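Phenazine biosynthesis protein PhzF family (Enterococcus faecalis, PDB 1S7J) probably acts as an isomerase of the PhzF family, whose members share the two-lobed fold of diaminopimelate epimerase. Local coordinates at residues A[171-177]-A[189-195]; A[141-147]-A[209-213]; A[28-32]-A[58-62]; A[5-9]-A[80-86]. One frame throughout, in Å; residues are numbered along the deposited sequence.

Interaction 1 of 4, residues A[171-177]-A[189-195]; sequences LGVGVIV and RTFFPKL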
# COMPACT_ATOMS: atom_id res chain seq x y z
N LEU A 171 1.53 -4.62 20.90
CA LEU A 171 1.33 -3.32 20.26
C LEU A 171 1.15 -3.35 18.73
O LEU A 171 1.64 -4.26 18.04
CB LEU A 171 2.50 -2.39 20.61
CG LEU A 171 2.77 -2.18 22.10
CD1 LEU A 171 3.93 -1.22 22.28
CD2 LEU A 171 1.52 -1.66 22.78
N GLY A 172 0.46 -2.32 18.22
CA GLY A 172 0.22 -2.18 16.79
C GLY A 172 -0.64 -3.20 16.05
O GLY A 172 -1.15 -4.15 16.64
N VAL A 173 -0.84 -2.92 14.77
CA VAL A 173 -1.62 -3.81 13.90
C VAL A 173 -0.61 -4.59 13.08
O VAL A 173 -0.78 -5.78 12.81
CB VAL A 173 -2.53 -2.99 12.93
CG1 VAL A 173 -3.30 -3.94 12.00
CG2 VAL A 173 -3.48 -2.12 13.73
N GLY A 174 0.45 -3.90 12.66
CA GLY A 174 1.48 -4.52 11.89
C GLY A 174 2.85 -4.17 12.41
O GLY A 174 2.98 -3.71 13.55
N VAL A 175 3.86 -4.37 11.60
CA VAL A 175 5.24 -4.08 11.97
C VAL A 175 5.97 -3.51 10.76
O VAL A 175 5.90 -4.07 9.66
CB VAL A 175 5.97 -5.35 12.46
CG1 VAL A 175 7.45 -5.07 12.67
CG2 VAL A 175 5.34 -5.86 13.75
N ILE A 176 6.64 -2.40 10.97
CA ILE A 176 7.39 -1.75 9.92
C ILE A 176 8.85 -1.80 10.28
O ILE A 176 9.20 -1.70 11.46
CB ILE A 176 6.98 -0.26 9.77
CG1 ILE A 176 5.48 -0.14 9.47
CG2 ILE A 176 7.79 0.40 8.66
CD1 ILE A 176 4.98 1.29 9.40
N VAL A 177 9.70 -2.01 9.29
CA VAL A 177 11.13 -2.05 9.49
C VAL A 177 11.72 -1.11 8.44
O VAL A 177 11.29 -1.11 7.28
CB VAL A 177 11.69 -3.50 9.32
CG1 VAL A 177 11.13 -4.42 10.41
CG2 VAL A 177 11.35 -4.06 7.96
N ARG A 189 9.85 -2.53 4.76
CA ARG A 189 9.16 -3.81 4.55
C ARG A 189 8.06 -3.79 5.60
O ARG A 189 8.29 -3.33 6.72
CB ARG A 189 10.09 -5.01 4.77
CG ARG A 189 11.07 -5.25 3.65
CD ARG A 189 11.95 -6.44 3.92
NE ARG A 189 11.18 -7.69 3.98
CZ ARG A 189 11.72 -8.90 4.12
NH1 ARG A 189 10.95 -9.97 4.16
NH2 ARG A 189 13.04 -9.03 4.22
N THR A 190 6.87 -4.24 5.24
CA THR A 190 5.78 -4.22 6.19
C THR A 190 5.13 -5.59 6.40
O THR A 190 4.77 -6.27 5.43
CB THR A 190 4.70 -3.14 5.79
OG1 THR A 190 4.05 -3.52 4.57
CG2 THR A 190 5.37 -1.78 5.61
N PHE A 191 5.03 -6.00 7.67
CA PHE A 191 4.45 -7.30 8.01
C PHE A 191 3.13 -7.12 8.76
O PHE A 191 3.04 -6.30 9.66
CB PHE A 191 5.42 -8.10 8.89
CG PHE A 191 6.86 -8.01 8.45
CD1 PHE A 191 7.27 -8.50 7.22
CD2 PHE A 191 7.81 -7.40 9.28
CE1 PHE A 191 8.60 -8.39 6.80
CE2 PHE A 191 9.14 -7.28 8.87
CZ PHE A 191 9.53 -7.78 7.63
N PHE A 192 2.13 -7.90 8.39
CA PHE A 192 0.82 -7.83 9.04
C PHE A 192 0.26 -9.23 9.35
O PHE A 192 -0.82 -9.58 8.90
CB PHE A 192 -0.17 -7.07 8.15
CG PHE A 192 0.23 -5.65 7.89
CD1 PHE A 192 0.96 -5.31 6.75
CD2 PHE A 192 -0.11 -4.64 8.79
CE1 PHE A 192 1.34 -3.98 6.51
CE2 PHE A 192 0.27 -3.32 8.57
CZ PHE A 192 0.99 -2.99 7.43
N PRO A 193 1.00 -10.03 10.17
CA PRO A 193 0.53 -11.38 10.51
C PRO A 193 -0.76 -11.38 11.32
O PRO A 193 -1.52 -12.35 11.28
CB PRO A 193 1.70 -11.95 11.30
CG PRO A 193 2.28 -10.74 11.95
CD PRO A 193 2.27 -9.73 10.84
N LYS A 194 -0.99 -10.31 12.07
CA LYS A 194 -2.21 -10.19 12.86
C LYS A 194 -3.43 -10.16 11.94
O LYS A 194 -4.55 -10.49 12.34
CB LYS A 194 -2.19 -8.92 13.71
CG LYS A 194 -1.11 -8.89 14.76
CD LYS A 194 -1.36 -7.75 15.75
CE LYS A 194 -0.31 -7.72 16.84
NZ LYS A 194 -0.62 -6.69 17.88
N LEU A 195 -3.20 -9.73 10.70
CA LEU A 195 -4.25 -9.61 9.69
C LEU A 195 -4.17 -10.68 8.58
O LEU A 195 -4.70 -10.47 7.49
CB LEU A 195 -4.20 -8.21 9.06
CG LEU A 195 -4.99 -7.04 9.66
CD1 LEU A 195 -4.95 -7.04 11.17
CD2 LEU A 195 -4.44 -5.73 9.10

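Interaction 2 of 4, residues A[141-147]-A[209-213]; sequences YLGRDLF and NLIPY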
# COMPACT_ATOMS: atom_id res chain seq x y z
N TYR A 141 9.37 2.77 17.62
CA TYR A 141 8.31 3.77 17.68
C TYR A 141 6.96 3.09 17.48
O TYR A 141 6.89 1.91 17.11
CB TYR A 141 8.51 4.81 16.57
CG TYR A 141 9.85 5.51 16.57
CD1 TYR A 141 10.92 5.01 15.84
CD2 TYR A 141 10.02 6.71 17.25
CE1 TYR A 141 12.14 5.68 15.78
CE2 TYR A 141 11.24 7.40 17.20
CZ TYR A 141 12.30 6.88 16.46
OH TYR A 141 13.50 7.57 16.39
N LEU A 142 5.88 3.81 17.76
CA LEU A 142 4.54 3.26 17.59
C LEU A 142 3.59 4.24 16.91
O LEU A 142 3.72 5.46 17.05
CB LEU A 142 3.97 2.79 18.95
CG LEU A 142 2.69 1.89 19.07
CD1 LEU A 142 1.43 2.73 19.10
CD2 LEU A 142 2.63 0.81 17.99
N GLY A 143 2.72 3.69 16.10
CA GLY A 143 1.72 4.45 15.38
C GLY A 143 0.63 3.44 15.20
O GLY A 143 0.20 2.81 16.19
N ARG A 144 0.14 3.25 13.99
CA ARG A 144 -0.87 2.24 13.77
C ARG A 144 -0.13 0.90 13.92
O ARG A 144 -0.67 -0.07 14.46
CB ARG A 144 -1.48 2.36 12.36
CG ARG A 144 -2.64 1.39 12.11
CD ARG A 144 -2.34 0.42 10.98
NE ARG A 144 -2.74 0.95 9.68
CZ ARG A 144 -1.99 0.96 8.57
NH1 ARG A 144 -2.49 1.45 7.46
NH2 ARG A 144 -0.74 0.52 8.59
N ASP A 145 1.13 0.89 13.47
CA ASP A 145 2.00 -0.29 13.53
C ASP A 145 3.27 -0.02 14.29
O ASP A 145 3.70 1.13 14.43
CB ASP A 145 2.43 -0.70 12.12
CG ASP A 145 1.38 -0.51 11.09
OD1 ASP A 145 1.59 0.31 10.17
OD2 ASP A 145 0.33 -1.17 11.19
N LEU A 146 3.92 -1.09 14.74
CA LEU A 146 5.19 -0.96 15.41
C LEU A 146 6.15 -0.46 14.34
O LEU A 146 5.97 -0.77 13.16
CB LEU A 146 5.63 -2.30 15.99
CG LEU A 146 4.95 -2.57 17.34
CD1 LEU A 146 4.99 -4.05 17.69
CD2 LEU A 146 5.61 -1.70 18.42
N PHE A 147 7.16 0.28 14.73
CA PHE A 147 8.06 0.88 13.77
C PHE A 147 9.51 0.72 14.24
O PHE A 147 9.97 1.45 15.11
CB PHE A 147 7.68 2.37 13.69
CG PHE A 147 8.39 3.15 12.65
CD1 PHE A 147 7.74 3.50 11.47
CD2 PHE A 147 9.69 3.62 12.87
CE1 PHE A 147 8.37 4.31 10.52
CE2 PHE A 147 10.32 4.43 11.93
CZ PHE A 147 9.66 4.77 10.75
N ASN A 209 3.88 6.90 8.58
CA ASN A 209 4.85 6.84 9.67
C ASN A 209 6.26 6.97 9.09
O ASN A 209 7.11 7.66 9.65
CB ASN A 209 4.77 5.49 10.42
CG ASN A 209 3.42 5.28 11.12
OD1 ASN A 209 2.78 6.23 11.55
ND2 ASN A 209 3.04 4.01 11.27
N LEU A 210 6.49 6.28 7.97
CA LEU A 210 7.79 6.29 7.27
C LEU A 210 8.27 7.64 6.80
O LEU A 210 9.40 8.04 7.08
CB LEU A 210 7.76 5.35 6.05
CG LEU A 210 8.09 3.87 6.20
CD1 LEU A 210 9.41 3.73 6.92
CD2 LEU A 210 7.02 3.15 6.95
N ILE A 211 7.45 8.31 5.98
CA ILE A 211 7.82 9.61 5.44
C ILE A 211 8.13 10.67 6.53
O ILE A 211 9.18 11.32 6.48
CB ILE A 211 6.76 10.12 4.40
CG1 ILE A 211 6.66 9.11 3.25
CG2 ILE A 211 7.17 11.48 3.83
CD1 ILE A 211 5.70 9.52 2.16
N PRO A 212 7.21 10.87 7.49
CA PRO A 212 7.49 11.86 8.54
C PRO A 212 8.84 11.58 9.21
O PRO A 212 9.69 12.47 9.31
CB PRO A 212 6.34 11.62 9.52
CG PRO A 212 5.22 11.31 8.60
CD PRO A 212 5.85 10.34 7.64
N TYR A 213 9.03 10.33 9.63
CA TYR A 213 10.26 9.91 10.29
C TYR A 213 11.53 10.25 9.51
O TYR A 213 12.49 10.80 10.08
CB TYR A 213 10.24 8.39 10.59
CG TYR A 213 11.56 7.87 11.13
CD1 TYR A 213 12.59 7.49 10.26
CD2 TYR A 213 11.81 7.83 12.50
CE1 TYR A 213 13.83 7.11 10.74
CE2 TYR A 213 13.06 7.44 12.99
CZ TYR A 213 14.06 7.09 12.10
OH TYR A 213 15.31 6.73 12.54

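Interaction 3 of 4, residues A[28-32]-A[58-62]; sequences KWLPE and ALRWF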
# COMPACT_ATOMS: atom_id res chain seq x y z
N LYS A 28 -22.78 -0.15 -12.82
CA LYS A 28 -23.73 -0.10 -11.70
C LYS A 28 -23.21 -1.06 -10.62
O LYS A 28 -22.32 -1.87 -10.87
CB LYS A 28 -25.14 -0.50 -12.15
CG LYS A 28 -25.23 -1.84 -12.85
CD LYS A 28 -26.62 -2.12 -13.37
CE LYS A 28 -26.67 -3.43 -14.14
NZ LYS A 28 -28.04 -3.79 -14.57
N TRP A 29 -23.73 -0.94 -9.42
CA TRP A 29 -23.29 -1.79 -8.33
C TRP A 29 -23.82 -3.22 -8.32
O TRP A 29 -25.01 -3.46 -8.51
CB TRP A 29 -23.57 -1.14 -7.00
CG TRP A 29 -22.61 -0.07 -6.63
CD1 TRP A 29 -22.89 1.24 -6.41
CD2 TRP A 29 -21.19 -0.22 -6.40
NE1 TRP A 29 -21.75 1.92 -6.05
CE2 TRP A 29 -20.69 1.05 -6.04
CE3 TRP A 29 -20.31 -1.30 -6.46
CZ2 TRP A 29 -19.34 1.27 -5.74
CZ3 TRP A 29 -18.96 -1.07 -6.16
CH2 TRP A 29 -18.50 0.20 -5.81
N LEU A 30 -22.90 -4.15 -8.08
CA LEU A 30 -23.23 -5.56 -7.97
C LEU A 30 -23.59 -5.79 -6.50
O LEU A 30 -23.25 -4.96 -5.65
CB LEU A 30 -22.00 -6.42 -8.33
CG LEU A 30 -21.58 -6.54 -9.80
CD1 LEU A 30 -20.17 -7.09 -9.90
CD2 LEU A 30 -22.56 -7.44 -10.55
N PRO A 31 -24.31 -6.87 -6.20
CA PRO A 31 -24.68 -7.15 -4.81
C PRO A 31 -23.41 -7.37 -3.98
O PRO A 31 -22.38 -7.78 -4.53
CB PRO A 31 -25.49 -8.43 -4.92
CG PRO A 31 -26.16 -8.28 -6.27
CD PRO A 31 -25.02 -7.79 -7.12
N GLU A 32 -23.46 -7.07 -2.70
CA GLU A 32 -22.32 -7.24 -1.79
C GLU A 32 -21.72 -8.64 -1.89
O GLU A 32 -20.50 -8.80 -1.96
CB GLU A 32 -22.77 -6.94 -0.35
CG GLU A 32 -22.19 -7.85 0.75
CD GLU A 32 -20.81 -7.44 1.22
OE1 GLU A 32 -20.06 -8.32 1.72
OE2 GLU A 32 -20.47 -6.23 1.13
N ALA A 58 -17.20 6.04 -6.89
CA ALA A 58 -17.43 5.35 -5.64
C ALA A 58 -16.51 4.09 -5.58
O ALA A 58 -16.61 3.21 -6.43
CB ALA A 58 -18.88 4.94 -5.53
N LEU A 59 -15.61 4.06 -4.61
CA LEU A 59 -14.69 2.93 -4.45
C LEU A 59 -15.18 1.94 -3.41
O LEU A 59 -15.86 2.30 -2.45
CB LEU A 59 -13.30 3.41 -4.06
CG LEU A 59 -12.17 3.14 -5.06
CD1 LEU A 59 -10.86 3.58 -4.44
CD2 LEU A 59 -12.11 1.66 -5.45
N ARG A 60 -14.73 0.69 -3.57
CA ARG A 60 -15.09 -0.41 -2.70
C ARG A 60 -13.95 -1.45 -2.80
O ARG A 60 -13.56 -1.83 -3.90
CB ARG A 60 -16.37 -1.05 -3.21
CG ARG A 60 -17.33 -1.49 -2.16
CD ARG A 60 -18.47 -0.51 -2.03
NE ARG A 60 -19.77 -1.18 -2.04
CZ ARG A 60 -20.21 -2.00 -1.08
NH1 ARG A 60 -21.41 -2.56 -1.17
NH2 ARG A 60 -19.45 -2.26 -0.03
N TRP A 61 -13.39 -1.85 -1.67
CA TRP A 61 -12.31 -2.84 -1.68
C TRP A 61 -12.76 -4.07 -0.94
O TRP A 61 -13.46 -3.99 0.07
CB TRP A 61 -11.05 -2.32 -1.00
CG TRP A 61 -10.66 -0.93 -1.36
CD1 TRP A 61 -9.69 -0.55 -2.25
CD2 TRP A 61 -11.15 0.27 -0.78
NE1 TRP A 61 -9.55 0.81 -2.24
CE2 TRP A 61 -10.44 1.34 -1.34
CE3 TRP A 61 -12.14 0.55 0.19
CZ2 TRP A 61 -10.66 2.67 -0.98
CZ3 TRP A 61 -12.37 1.87 0.55
CH2 TRP A 61 -11.63 2.92 -0.03
N PHE A 62 -12.32 -5.22 -1.44
CA PHE A 62 -12.61 -6.52 -0.85
C PHE A 62 -11.39 -7.41 -0.89
O PHE A 62 -10.61 -7.34 -1.83
CB PHE A 62 -13.69 -7.24 -1.67
CG PHE A 62 -15.06 -6.69 -1.51
CD1 PHE A 62 -15.48 -5.61 -2.28
CD2 PHE A 62 -15.96 -7.26 -0.62
CE1 PHE A 62 -16.77 -5.11 -2.17
CE2 PHE A 62 -17.26 -6.77 -0.50
CZ PHE A 62 -17.66 -5.69 -1.27

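Interaction 4 of 4, residues A[5-9]-A[80-86]; sequences YYIVD and FVLFNYY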
# COMPACT_ATOMS: atom_id res chain seq x y z
N TYR A 5 -12.25 -6.61 -16.43
CA TYR A 5 -11.45 -6.48 -15.23
C TYR A 5 -10.03 -6.28 -15.61
O TYR A 5 -9.65 -6.48 -16.77
CB TYR A 5 -11.61 -7.70 -14.28
CG TYR A 5 -11.03 -8.98 -14.81
CD1 TYR A 5 -9.66 -9.25 -14.72
CD2 TYR A 5 -11.85 -9.94 -15.40
CE1 TYR A 5 -9.13 -10.43 -15.22
CE2 TYR A 5 -11.33 -11.11 -15.90
CZ TYR A 5 -9.97 -11.36 -15.81
OH TYR A 5 -9.46 -12.53 -16.31
N TYR A 6 -9.21 -5.82 -14.66
CA TYR A 6 -7.80 -5.56 -14.89
C TYR A 6 -7.02 -6.04 -13.69
O TYR A 6 -7.54 -6.05 -12.58
CB TYR A 6 -7.56 -4.05 -15.11
CG TYR A 6 -8.31 -3.46 -16.29
CD1 TYR A 6 -9.71 -3.29 -16.24
CD2 TYR A 6 -7.65 -3.09 -17.46
CE1 TYR A 6 -10.41 -2.79 -17.34
CE2 TYR A 6 -8.34 -2.59 -18.56
CZ TYR A 6 -9.72 -2.45 -18.49
OH TYR A 6 -10.39 -1.98 -19.59
N ILE A 7 -5.81 -6.51 -13.92
CA ILE A 7 -4.95 -6.97 -12.85
C ILE A 7 -3.72 -6.13 -12.99
O ILE A 7 -3.02 -6.23 -14.00
CB ILE A 7 -4.54 -8.45 -13.02
CG1 ILE A 7 -5.76 -9.35 -13.17
CG2 ILE A 7 -3.69 -8.89 -11.85
CD1 ILE A 7 -6.67 -9.36 -11.97
N VAL A 8 -3.47 -5.26 -12.03
CA VAL A 8 -2.31 -4.41 -12.10
C VAL A 8 -1.40 -4.51 -10.91
O VAL A 8 -1.85 -4.77 -9.79
CB VAL A 8 -2.71 -2.92 -12.39
CG1 VAL A 8 -4.22 -2.76 -12.36
CG2 VAL A 8 -2.03 -1.96 -11.43
N ASP A 9 -0.11 -4.42 -11.17
CA ASP A 9 0.90 -4.46 -10.14
C ASP A 9 1.21 -2.99 -9.80
O ASP A 9 1.87 -2.29 -10.58
CB ASP A 9 2.16 -5.17 -10.64
CG ASP A 9 1.89 -6.63 -11.02
OD1 ASP A 9 2.64 -7.17 -11.85
OD2 ASP A 9 0.92 -7.22 -10.49
N PHE A 80 -5.14 4.00 -12.00
CA PHE A 80 -4.38 3.63 -13.16
C PHE A 80 -5.25 3.16 -14.32
O PHE A 80 -5.06 3.60 -15.45
CB PHE A 80 -3.36 2.54 -12.78
CG PHE A 80 -2.70 1.87 -13.96
CD1 PHE A 80 -1.58 2.42 -14.55
CD2 PHE A 80 -3.20 0.66 -14.45
CE1 PHE A 80 -0.95 1.78 -15.61
CE2 PHE A 80 -2.58 0.02 -15.51
CZ PHE A 80 -1.46 0.58 -16.09
N VAL A 81 -6.21 2.27 -14.05
CA VAL A 81 -7.06 1.78 -15.13
C VAL A 81 -8.08 2.79 -15.62
O VAL A 81 -8.53 2.70 -16.77
CB VAL A 81 -7.75 0.46 -14.77
CG1 VAL A 81 -6.97 -0.27 -13.72
CG2 VAL A 81 -9.18 0.64 -14.41
N LEU A 82 -8.52 3.70 -14.75
CA LEU A 82 -9.48 4.72 -15.17
C LEU A 82 -8.74 5.72 -16.07
O LEU A 82 -9.24 6.10 -17.13
CB LEU A 82 -10.10 5.43 -13.97
CG LEU A 82 -11.22 4.67 -13.26
CD1 LEU A 82 -11.62 5.39 -12.00
CD2 LEU A 82 -12.42 4.49 -14.17
N PHE A 83 -7.54 6.08 -15.66
CA PHE A 83 -6.72 7.02 -16.42
C PHE A 83 -6.29 6.49 -17.78
O PHE A 83 -6.24 7.24 -18.76
CB PHE A 83 -5.44 7.38 -15.64
CG PHE A 83 -5.64 8.46 -14.59
CD1 PHE A 83 -5.39 8.19 -13.24
CD2 PHE A 83 -6.04 9.75 -14.95
CE1 PHE A 83 -5.54 9.20 -12.26
CE2 PHE A 83 -6.19 10.76 -13.99
CZ PHE A 83 -5.94 10.48 -12.64
N ASN A 84 -5.94 5.21 -17.84
CA ASN A 84 -5.48 4.61 -19.07
C ASN A 84 -6.48 3.90 -19.94
O ASN A 84 -6.24 3.70 -21.12
CB ASN A 84 -4.29 3.67 -18.78
CG ASN A 84 -3.09 4.39 -18.24
OD1 ASN A 84 -2.25 4.83 -19.00
ND2 ASN A 84 -3.05 4.55 -16.93
N TYR A 85 -7.62 3.49 -19.38
CA TYR A 85 -8.61 2.75 -20.17
C TYR A 85 -10.02 3.30 -20.21
O TYR A 85 -10.84 2.84 -21.00
CB TYR A 85 -8.64 1.27 -19.71
CG TYR A 85 -7.29 0.56 -19.81
CD1 TYR A 85 -6.35 0.69 -18.79
CD2 TYR A 85 -6.94 -0.18 -20.95
CE1 TYR A 85 -5.09 0.11 -18.89
CE2 TYR A 85 -5.66 -0.78 -21.06
CZ TYR A 85 -4.74 -0.62 -20.03
OH TYR A 85 -3.46 -1.11 -20.15
N TYR A 86 -10.33 4.27 -19.35
CA TYR A 86 -11.67 4.84 -19.33
C TYR A 86 -11.73 6.29 -19.68
O TYR A 86 -12.72 6.98 -19.40
CB TYR A 86 -12.35 4.56 -17.99
CG TYR A 86 -12.79 3.14 -17.88
CD1 TYR A 86 -14.10 2.76 -18.21
CD2 TYR A 86 -11.90 2.13 -17.49
CE1 TYR A 86 -14.50 1.43 -18.16
CE2 TYR A 86 -12.29 0.80 -17.44
CZ TYR A 86 -13.60 0.46 -17.78
OH TYR A 86 -14.00 -0.85 -17.72
O HOH W 1 -12.90 -1.40 -20.37

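Interaction 1 of 4, residues A[171-177]-A[189-195]
Four backbone hydrogen bonds tie strand 175-177 to strand 189-192, and the 163° between their axes shows the pairing to be antiparallel. Two bonds of 2.9 Å, Val175 N to Phe191 O and Phe191 N to Val175 O, close one ring; Val177 N to Arg189 O and Arg189 N to Val177 O, both 3.2 Å, close the next. Between them, Ile176 and Thr190 form the non-hydrogen-bonded pair, and Ile176 N turns outward to Leu146 O. At Gly174 a CB would lie 2.2 Å from Phe192 CD2, so only glycine fits. Beyond it the ladder gives way to Lys194, whose NZ donates to Gly172 O (2.9 Å), weakly to Leu171 O (3.3 Å), and also to Leu169 O, gathering the carbonyls of the incoming loop. Arg189 is satisfied by a salt bridge to Glu199 and by the carbonyls of Val156 and Ile159, Thr190 OG1 by Gln227. The arrangement is a beta hairpin; its exit places Leu195 about 8 Å, side chain to side chain, from the probable active-site Glu46.

Interaction 2 of 4, residues A[141-147]-A[209-213]
Residues 141-147 double back on themselves: Tyr141 N to Phe147 O and Phe147 N to Tyr141 O, both 2.9 Å, pair the two strand ends, and Gly143 N to Asp145 O (3.2 Å) tightens the turn. Facing this hairpin is a helical turn, 209-213, kinked where the nitrogen of Pro212 can give no bond, while Tyr213 N still reaches Asn209 O at 3.3 Å. The backbones come nearest at Gly143 and Asn209, with CA atoms 6.9 Å apart. No hydrogen bond crosses; side chains carry the contact. Phe147 is the central piece, its CD1 3.7 Å from Asn209 CB, its CE1 3.8 Å from Leu210 CD1 and its CZ 3.7 Å from Tyr213 CG. Tyr213 in turn directs its edge at the face of Tyr141 in an offset edge-to-face pair (centroids 5.3 Å apart, planes at 66°), completing an aromatic cluster. Both tyrosine hydroxyls bond to Glu139, and Tyr213 OH also to Arg217. At the turn, Arg144 NH2 makes a salt bridge to Asp145 OD1 (2.8 Å), and Arg144 NH1 reaches Ser205. Helix 207-218 thus packs one flank on this hairpin and on Ile176 and Thr178 of strand 175-180, while Ile211 and Pro212 lie against strand 243-259.

Interaction 3 of 4, residues A[28-32]-A[58-62]
Strand 19-25, helix 32-42 and strand 47-53, whose two strands are parallel neighbours, make a beta-alpha-beta crossover, and residues 28-32 are its link into the helix, with Pro31 at the N-cap. Across from them runs strand 58-62, the antiparallel partner of strand 47-53. Backbones stay well apart (Trp29 and Ala58 CA atoms 9.6 Å), so long side chains span the gap. Trp29, with chi1 at m (-78°), sends its six-membered ring to the strand, where CH2 lies 3.6 Å from Arg60 CB and CZ2 lies 3.7 Å from Ala58 CB. Arg60 has chi1, chi2 and chi3 all between wells (-141°, 103°, 131°), a bent course that brings NE over one face of the indole. Its CZ is 5.4 Å from the centroid of the Trp29 six-membered ring, 12° off the normal: a long cation-pi geometry, at most weakly attractive. The salt bridge of Arg60 is made with Glu67 instead. Glu32, whose chi1 of 141° is also off-well, bends toward the strand, yet its OE2 stays 4.3 Å from Arg60 NH2, beyond a salt bridge. The same oxygen meets the ring edge of Phe62, itself held at m (-73°), with Glu32 OE2 3.6 Å from Phe62 CE2.

Interaction 4 of 4, residues A[5-9]-A[80-86]
A helix lies across a strand here, the axes of 80-85 and 5-9 passing 10.3 Å apart at 116°, and the space between is filled by residues from both. Tyr6 is the main bump on the strand. Its ring enters a hollow lined by Val81, Tyr85 and Tyr86: Val81 CB sits over one face of the ring, Tyr6 CE2 approaches Tyr85 CG to 3.5 Å, over the face of the Tyr85 ring, and Tyr6 CE1 comes within 4.1 Å of Tyr86 CE2. The Tyr6 and Tyr85 rings meet obliquely, with planes at 49° and centroids 4.9 Å apart. Two residues along the strand, Val8 fills a shallower notch; its CG1 is 4.1 Å from Phe80 CD2 and 4.0 Å from Val81 CG1. Val81 is therefore the helix's own bump, set between Tyr6 and Val8, its CG1 also 4.1 Å from Tyr6 CB. Neighbouring strands extend the bed, with Val81 touching Val23 and Phe80 touching Ala250. No direct hydrogen bond joins the segments. A water links the two hydroxyls, 2.7 Å from Tyr6 OH and, weakly, 2.9 Å from Tyr86 OH. Residues 5-9 and 80-86 thus meet through apolar and aromatic surfaces, their polar link here being one water.

Overall arrangement
Along the chain, interaction 4 encloses interaction 3, and interaction 2, which begins later, encloses interaction 1. Centres within each pair are close (16 Å between interactions 3 and 4, 11 Å between interactions 1 and 2), whereas centres of different pairs lie 27 to 31 Å apart. Interactions 1 and 2 touch directly, through neighbouring strands 146-149 and 175-180; interactions 3 and 4 come only to about 7 Å at nearest atoms. The division matches the two lobes of the diaminopimelate-epimerase fold, with helix 72-85 packed on strands in one and helix 207-218 in the other. The probable active-site Glu46 approaches both, its side chain about 7 Å from that of Phe62 and 8 Å from that of Leu195, consistent with a site between the lobes.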